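Long-range contact in CD180 antigen (Mus musculus, PDB 3T6Q), which may cooperate with MD-1 and TLR4 in the innate immune response of B cells to bacterial lipopolysaccharide, leading to NF-kappa-B activation: residues I491-V505 with S515-Y527. Sequence-based numbering, arbitrary orientation. Where two conformers were deposited one is given.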
loop_
_atom_site.group_PDB
_atom_site.type_symbol
_atom_site.label_atom_id
_atom_site.label_comp_id
_atom_site.label_asym_id
_atom_site.label_seq_id
_atom_site.Cartn_x
_atom_site.Cartn_y
_atom_site.Cartn_z
ATOM N N ILE A 491 -28.755 -55.997 2.905
ATOM C CA ILE A 491 -29.245 -55.901 1.539
ATOM C C ILE A 491 -29.430 -57.336 1.090
ATOM O O ILE A 491 -28.483 -58.129 1.112
ATOM C CB ILE A 491 -28.222 -55.152 0.616
ATOM C CG1 ILE A 491 -27.881 -53.760 1.194
ATOM C CG2 ILE A 491 -28.750 -55.054 -0.833
ATOM C CD1 ILE A 491 -26.943 -52.954 0.325
ATOM N N ASP A 492 -30.657 -57.696 0.739
ATOM C CA ASP A 492 -30.926 -59.004 0.187
ATOM C C ASP A 492 -30.021 -59.293 -1.016
ATOM O O ASP A 492 -29.764 -58.397 -1.822
ATOM C CB ASP A 492 -32.410 -59.075 -0.222
ATOM C CG ASP A 492 -32.843 -60.492 -0.538
ATOM O OD1 ASP A 492 -33.355 -61.148 0.372
ATOM O OD2 ASP A 492 -32.626 -60.956 -1.673
ATOM N N GLN A 493 -29.552 -60.537 -1.166
ATOM C CA GLN A 493 -28.683 -60.900 -2.286
ATOM C C GLN A 493 -29.269 -60.661 -3.678
ATOM O O GLN A 493 -28.510 -60.578 -4.662
ATOM C CB GLN A 493 -28.272 -62.375 -2.205
ATOM C CG GLN A 493 -29.435 -63.356 -2.206
ATOM C CD GLN A 493 -28.957 -64.788 -2.350
ATOM O OE1 GLN A 493 -28.022 -65.082 -3.109
ATOM N NE2 GLN A 493 -29.604 -65.691 -1.634
ATOM N N HIS A 494 -30.599 -60.607 -3.761
ATOM C CA HIS A 494 -31.296 -60.404 -5.027
ATOM C C HIS A 494 -31.858 -59.020 -5.152
ATOM O O HIS A 494 -32.609 -58.763 -6.083
ATOM C CB HIS A 494 -32.403 -61.470 -5.246
ATOM C CG HIS A 494 -31.861 -62.866 -5.408
ATOM N ND1 HIS A 494 -31.005 -63.204 -6.407
ATOM C CD2 HIS A 494 -32.033 -64.011 -4.631
ATOM C CE1 HIS A 494 -30.665 -64.502 -6.277
ATOM N NE2 HIS A 494 -31.294 -64.991 -5.191
ATOM N N ALA A 495 -31.485 -58.106 -4.245
ATOM C CA ALA A 495 -32.034 -56.736 -4.242
ATOM C C ALA A 495 -31.782 -55.896 -5.507
ATOM O O ALA A 495 -32.568 -54.986 -5.823
ATOM C CB ALA A 495 -31.543 -55.961 -3.025
ATOM N N PHE A 496 -30.675 -56.161 -6.179
ATOM C CA PHE A 496 -30.207 -55.319 -7.281
ATOM C C PHE A 496 -30.113 -56.132 -8.570
ATOM O O PHE A 496 -29.519 -55.657 -9.543
ATOM C CB PHE A 496 -28.807 -54.775 -6.990
ATOM C CG PHE A 496 -28.706 -53.885 -5.769
ATOM C CD1 PHE A 496 -29.758 -53.049 -5.374
ATOM C CD2 PHE A 496 -27.519 -53.864 -5.045
ATOM C CE1 PHE A 496 -29.621 -52.208 -4.264
ATOM C CE2 PHE A 496 -27.369 -53.015 -3.948
ATOM C CZ PHE A 496 -28.422 -52.192 -3.565
ATOM N N THR A 497 -30.665 -57.356 -8.565
ATOM C CA THR A 497 -30.509 -58.286 -9.701
ATOM C C THR A 497 -31.013 -57.749 -11.072
ATOM O O THR A 497 -30.419 -58.045 -12.110
ATOM C CB THR A 497 -31.132 -59.676 -9.411
ATOM O OG1 THR A 497 -30.730 -60.118 -8.106
ATOM C CG2 THR A 497 -30.635 -60.711 -10.427
ATOM N N SER A 498 -32.096 -56.973 -11.061
ATOM C CA SER A 498 -32.619 -56.378 -12.294
ATOM C C SER A 498 -31.728 -55.247 -12.796
ATOM O O SER A 498 -31.797 -54.870 -13.961
ATOM C CB SER A 498 -34.053 -55.881 -12.100
ATOM O OG SER A 498 -34.141 -54.976 -11.021
ATOM N N LEU A 499 -30.868 -54.723 -11.922
ATOM C CA LEU A 499 -29.997 -53.580 -12.282
ATOM C C LEU A 499 -28.689 -54.035 -12.910
ATOM O O LEU A 499 -27.653 -54.147 -12.234
ATOM C CB LEU A 499 -29.722 -52.709 -11.056
ATOM C CG LEU A 499 -31.021 -52.297 -10.371
ATOM C CD1 LEU A 499 -30.712 -51.843 -8.961
ATOM C CD2 LEU A 499 -31.678 -51.179 -11.165
ATOM N N LYS A 500 -28.711 -54.268 -14.217
ATOM C CA LYS A 500 -27.566 -54.898 -14.850
ATOM C C LYS A 500 -26.539 -53.925 -15.413
ATOM O O LYS A 500 -25.434 -54.349 -15.784
ATOM C CB LYS A 500 -28.039 -55.961 -15.881
ATOM C CG LYS A 500 -29.048 -56.950 -15.248
ATOM C CD LYS A 500 -29.441 -58.162 -16.092
ATOM C CE LYS A 500 -30.352 -59.148 -15.343
ATOM N NZ LYS A 500 -29.797 -59.687 -14.046
ATOM N N MET A 501 -26.866 -52.632 -15.467
ATOM C CA MET A 501 -25.915 -51.658 -16.022
ATOM C C MET A 501 -25.191 -50.847 -14.949
ATOM O O MET A 501 -24.477 -49.909 -15.274
ATOM C CB MET A 501 -26.614 -50.691 -16.988
ATOM C CG MET A 501 -27.622 -51.350 -17.907
ATOM S SD MET A 501 -27.993 -50.258 -19.289
ATOM C CE MET A 501 -29.443 -51.090 -19.968
ATOM N N MET A 502 -25.372 -51.202 -13.677
ATOM C CA MET A 502 -24.709 -50.437 -12.598
ATOM C C MET A 502 -23.218 -50.548 -12.695
ATOM O O MET A 502 -22.674 -51.633 -12.883
ATOM C CB MET A 502 -25.214 -50.797 -11.207
ATOM C CG MET A 502 -26.622 -50.314 -10.941
ATOM S SD MET A 502 -26.968 -50.296 -9.164
ATOM C CE MET A 502 -26.765 -52.032 -8.676
ATOM N N ASN A 503 -22.546 -49.413 -12.610
ATOM C CA ASN A 503 -21.084 -49.415 -12.579
ATOM C C ASN A 503 -20.490 -48.544 -11.455
ATOM O O ASN A 503 -19.288 -48.466 -11.328
ATOM C CB ASN A 503 -20.491 -49.057 -13.982
ATOM C CG ASN A 503 -20.944 -47.681 -14.495
ATOM O OD1 ASN A 503 -21.276 -47.497 -15.697
ATOM N ND2 ASN A 503 -20.948 -46.719 -13.628
ATOM N N HIS A 504 -21.338 -47.894 -10.648
ATOM C CA HIS A 504 -20.839 -47.102 -9.518
ATOM C C HIS A 504 -21.853 -47.214 -8.395
ATOM O O HIS A 504 -22.990 -46.708 -8.501
ATOM C CB HIS A 504 -20.614 -45.646 -9.978
ATOM C CG HIS A 504 -20.208 -44.686 -8.879
ATOM N ND1 HIS A 504 -19.039 -44.031 -8.899
ATOM C CD2 HIS A 504 -20.866 -44.276 -7.707
ATOM C CE1 HIS A 504 -18.930 -43.249 -7.804
ATOM N NE2 HIS A 504 -20.048 -43.391 -7.079
ATOM N N VAL A 505 -21.460 -47.908 -7.320
ATOM C CA VAL A 505 -22.394 -48.210 -6.229
ATOM C C VAL A 505 -21.760 -47.732 -4.963
ATOM O O VAL A 505 -20.705 -48.243 -4.565
ATOM C CB VAL A 505 -22.727 -49.711 -6.159
ATOM C CG1 VAL A 505 -23.778 -49.948 -5.069
ATOM C CG2 VAL A 505 -23.254 -50.165 -7.548
ATOM N N SER A 515 -21.829 -60.028 3.919
ATOM C CA SER A 515 -22.784 -60.693 2.996
ATOM C C SER A 515 -23.527 -59.703 2.050
ATOM O O SER A 515 -24.040 -60.120 1.020
ATOM C CB SER A 515 -23.758 -61.617 3.730
ATOM O OG SER A 515 -24.670 -60.875 4.532
ATOM N N SER A 516 -23.549 -58.406 2.384
ATOM C CA SER A 516 -24.019 -57.370 1.446
ATOM C C SER A 516 -23.360 -57.437 0.052
ATOM O O SER A 516 -23.984 -57.077 -0.947
ATOM C CB SER A 516 -23.789 -55.973 2.047
ATOM O OG SER A 516 -22.388 -55.654 2.148
ATOM N N ILE A 517 -22.110 -57.905 -0.007
ATOM C CA ILE A 517 -21.343 -58.059 -1.254
ATOM C C ILE A 517 -22.073 -58.987 -2.259
ATOM O O ILE A 517 -21.977 -58.786 -3.482
ATOM C CB ILE A 517 -19.883 -58.511 -0.937
ATOM C CG1 ILE A 517 -19.151 -57.373 -0.197
ATOM C CG2 ILE A 517 -19.156 -58.999 -2.215
ATOM C CD1 ILE A 517 -17.855 -57.742 0.511
ATOM N N GLU A 518 -22.837 -59.947 -1.743
ATOM C CA GLU A 518 -23.654 -60.866 -2.583
ATOM C C GLU A 518 -24.707 -60.189 -3.480
ATOM O O GLU A 518 -25.165 -60.773 -4.464
ATOM C CB GLU A 518 -24.332 -61.941 -1.717
ATOM C CG GLU A 518 -24.843 -63.148 -2.497
ATOM C CD GLU A 518 -23.751 -63.982 -3.158
ATOM O OE1 GLU A 518 -24.044 -64.602 -4.200
ATOM O OE2 GLU A 518 -22.613 -64.053 -2.639
ATOM N N ALA A 519 -25.098 -58.970 -3.124
ATOM C CA ALA A 519 -26.041 -58.178 -3.911
ATOM C C ALA A 519 -25.413 -57.629 -5.209
ATOM O O ALA A 519 -26.148 -57.203 -6.096
ATOM C CB ALA A 519 -26.558 -57.018 -3.056
ATOM N N LEU A 520 -24.074 -57.637 -5.299
ATOM C CA LEU A 520 -23.324 -57.183 -6.479
ATOM C C LEU A 520 -22.810 -58.350 -7.325
ATOM O O LEU A 520 -21.976 -58.139 -8.201
ATOM C CB LEU A 520 -22.148 -56.288 -6.054
ATOM C CG LEU A 520 -22.763 -55.241 -5.107
ATOM C CD1 LEU A 520 -21.976 -54.879 -3.872
ATOM C CD2 LEU A 520 -23.335 -54.075 -5.901
ATOM N N SER A 521 -23.289 -59.570 -7.049
ATOM C CA SER A 521 -22.707 -60.766 -7.657
ATOM C C SER A 521 -22.794 -60.808 -9.188
ATOM O O SER A 521 -21.904 -61.340 -9.824
ATOM C CB SER A 521 -23.303 -62.059 -7.085
ATOM O OG SER A 521 -24.656 -62.218 -7.497
ATOM N N HIS A 522 -23.862 -60.258 -9.756
ATOM C CA HIS A 522 -24.090 -60.243 -11.207
ATOM C C HIS A 522 -23.354 -59.147 -11.936
ATOM O O HIS A 522 -23.518 -58.990 -13.161
ATOM C CB HIS A 522 -25.590 -60.092 -11.475
ATOM C CG HIS A 522 -26.180 -58.784 -10.942
ATOM N ND1 HIS A 522 -26.212 -58.492 -9.622
ATOM C CD2 HIS A 522 -26.745 -57.692 -11.600
ATOM C CE1 HIS A 522 -26.788 -57.284 -9.440
ATOM N NE2 HIS A 522 -27.107 -56.790 -10.648
ATOM N N LEU A 523 -22.568 -58.335 -11.226
ATOM C CA LEU A 523 -21.951 -57.165 -11.869
ATOM C C LEU A 523 -20.463 -57.313 -12.036
ATOM O O LEU A 523 -19.817 -57.965 -11.217
ATOM C CB LEU A 523 -22.263 -55.875 -11.066
ATOM C CG LEU A 523 -23.751 -55.509 -10.985
ATOM C CD1 LEU A 523 -23.947 -54.505 -9.845
ATOM C CD2 LEU A 523 -24.281 -54.950 -12.316
ATOM N N LYS A 524 -19.908 -56.664 -13.068
ATOM C CA LYS A 524 -18.466 -56.642 -13.302
ATOM C C LYS A 524 -17.910 -55.240 -13.538
ATOM O O LYS A 524 -18.585 -54.406 -14.094
ATOM C CB LYS A 524 -18.086 -57.537 -14.503
ATOM C CG LYS A 524 -18.471 -58.997 -14.342
ATOM C CD LYS A 524 -18.029 -59.826 -15.544
ATOM C CE LYS A 524 -18.710 -59.361 -16.823
ATOM N NZ LYS A 524 -18.354 -60.277 -17.941
ATOM N N GLY A 525 -16.678 -54.998 -13.104
ATOM C CA GLY A 525 -15.934 -53.752 -13.433
ATOM C C GLY A 525 -16.476 -52.512 -12.762
ATOM O O GLY A 525 -16.163 -51.386 -13.185
ATOM N N ILE A 526 -17.262 -52.697 -11.697
ATOM C CA ILE A 526 -17.879 -51.541 -11.012
ATOM C C ILE A 526 -16.916 -50.791 -10.072
ATOM O O ILE A 526 -15.836 -51.278 -9.694
ATOM C CB ILE A 526 -19.198 -51.909 -10.280
ATOM C CG1 ILE A 526 -18.947 -52.522 -8.872
ATOM C CG2 ILE A 526 -20.060 -52.820 -11.158
ATOM C CD1 ILE A 526 -20.215 -52.740 -8.046
ATOM N N TYR A 527 -17.323 -49.580 -9.700
ATOM C CA TYR A 527 -16.735 -48.909 -8.538
ATOM C C TYR A 527 -17.683 -49.180 -7.357
ATOM O O TYR A 527 -18.895 -48.960 -7.468
ATOM C CB TYR A 527 -16.591 -47.416 -8.784
ATOM C CG TYR A 527 -16.205 -46.650 -7.526
ATOM C CD1 TYR A 527 -14.879 -46.545 -7.137
ATOM C CD2 TYR A 527 -17.192 -46.030 -6.735
ATOM C CE1 TYR A 527 -14.521 -45.820 -5.998
ATOM C CE2 TYR A 527 -16.854 -45.329 -5.589
ATOM C CZ TYR A 527 -15.526 -45.219 -5.234
ATOM O OH TYR A 527 -15.205 -44.540 -4.092
HETATM O O HOH W 1 -26.648 -60.037 0.147
HETATM O O HOH W 2 -28.742 -58.114 -6.044
HETATM O O HOH W 3 -27.393 -60.428 -7.955
#
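His504 and Tyr527 pair as parallel strand neighbours, their CA atoms 4.6 Å apart, with Tyr527 N donating to Asn503 O and Val505 N to Tyr527 O, both at 2.8 Å. On the same face the two rings form an offset stack, planes 30° apart, with Tyr527 CD2 3.4 Å from His504 CE1; both CG atoms stand anti to the backbone N, sending the rings out side by side. Tyr527 OH is hydrogen-bonded to Glu580. Beneath the strands, Ile526 CD1 meets Val505 CG2, and Leu523 CD1 touches Met502 CE at 3.9 Å. Ala519 CB touches both Ile491 CG2 (3.7 Å) and Phe496 CD2 (3.9 Å). In the turns leading back to the strands, the His522 ring has Thr497 CA over one face and CG of the next residue, Leu523, over the other. Its CG lies between backbone N and carbonyl carbon (chi1 62°), which swings the ring into the turn 496-500, where NE2 donates to Leu499 O (3.1 Å) from above the carbonyl plane. One water joins Gln493 O, Phe496 N and Ala519 O; another links Ile491 O to Ser515 O. Such stacking of coils typifies a leucine-rich-repeat solenoid, with parallel strands lining its concave face.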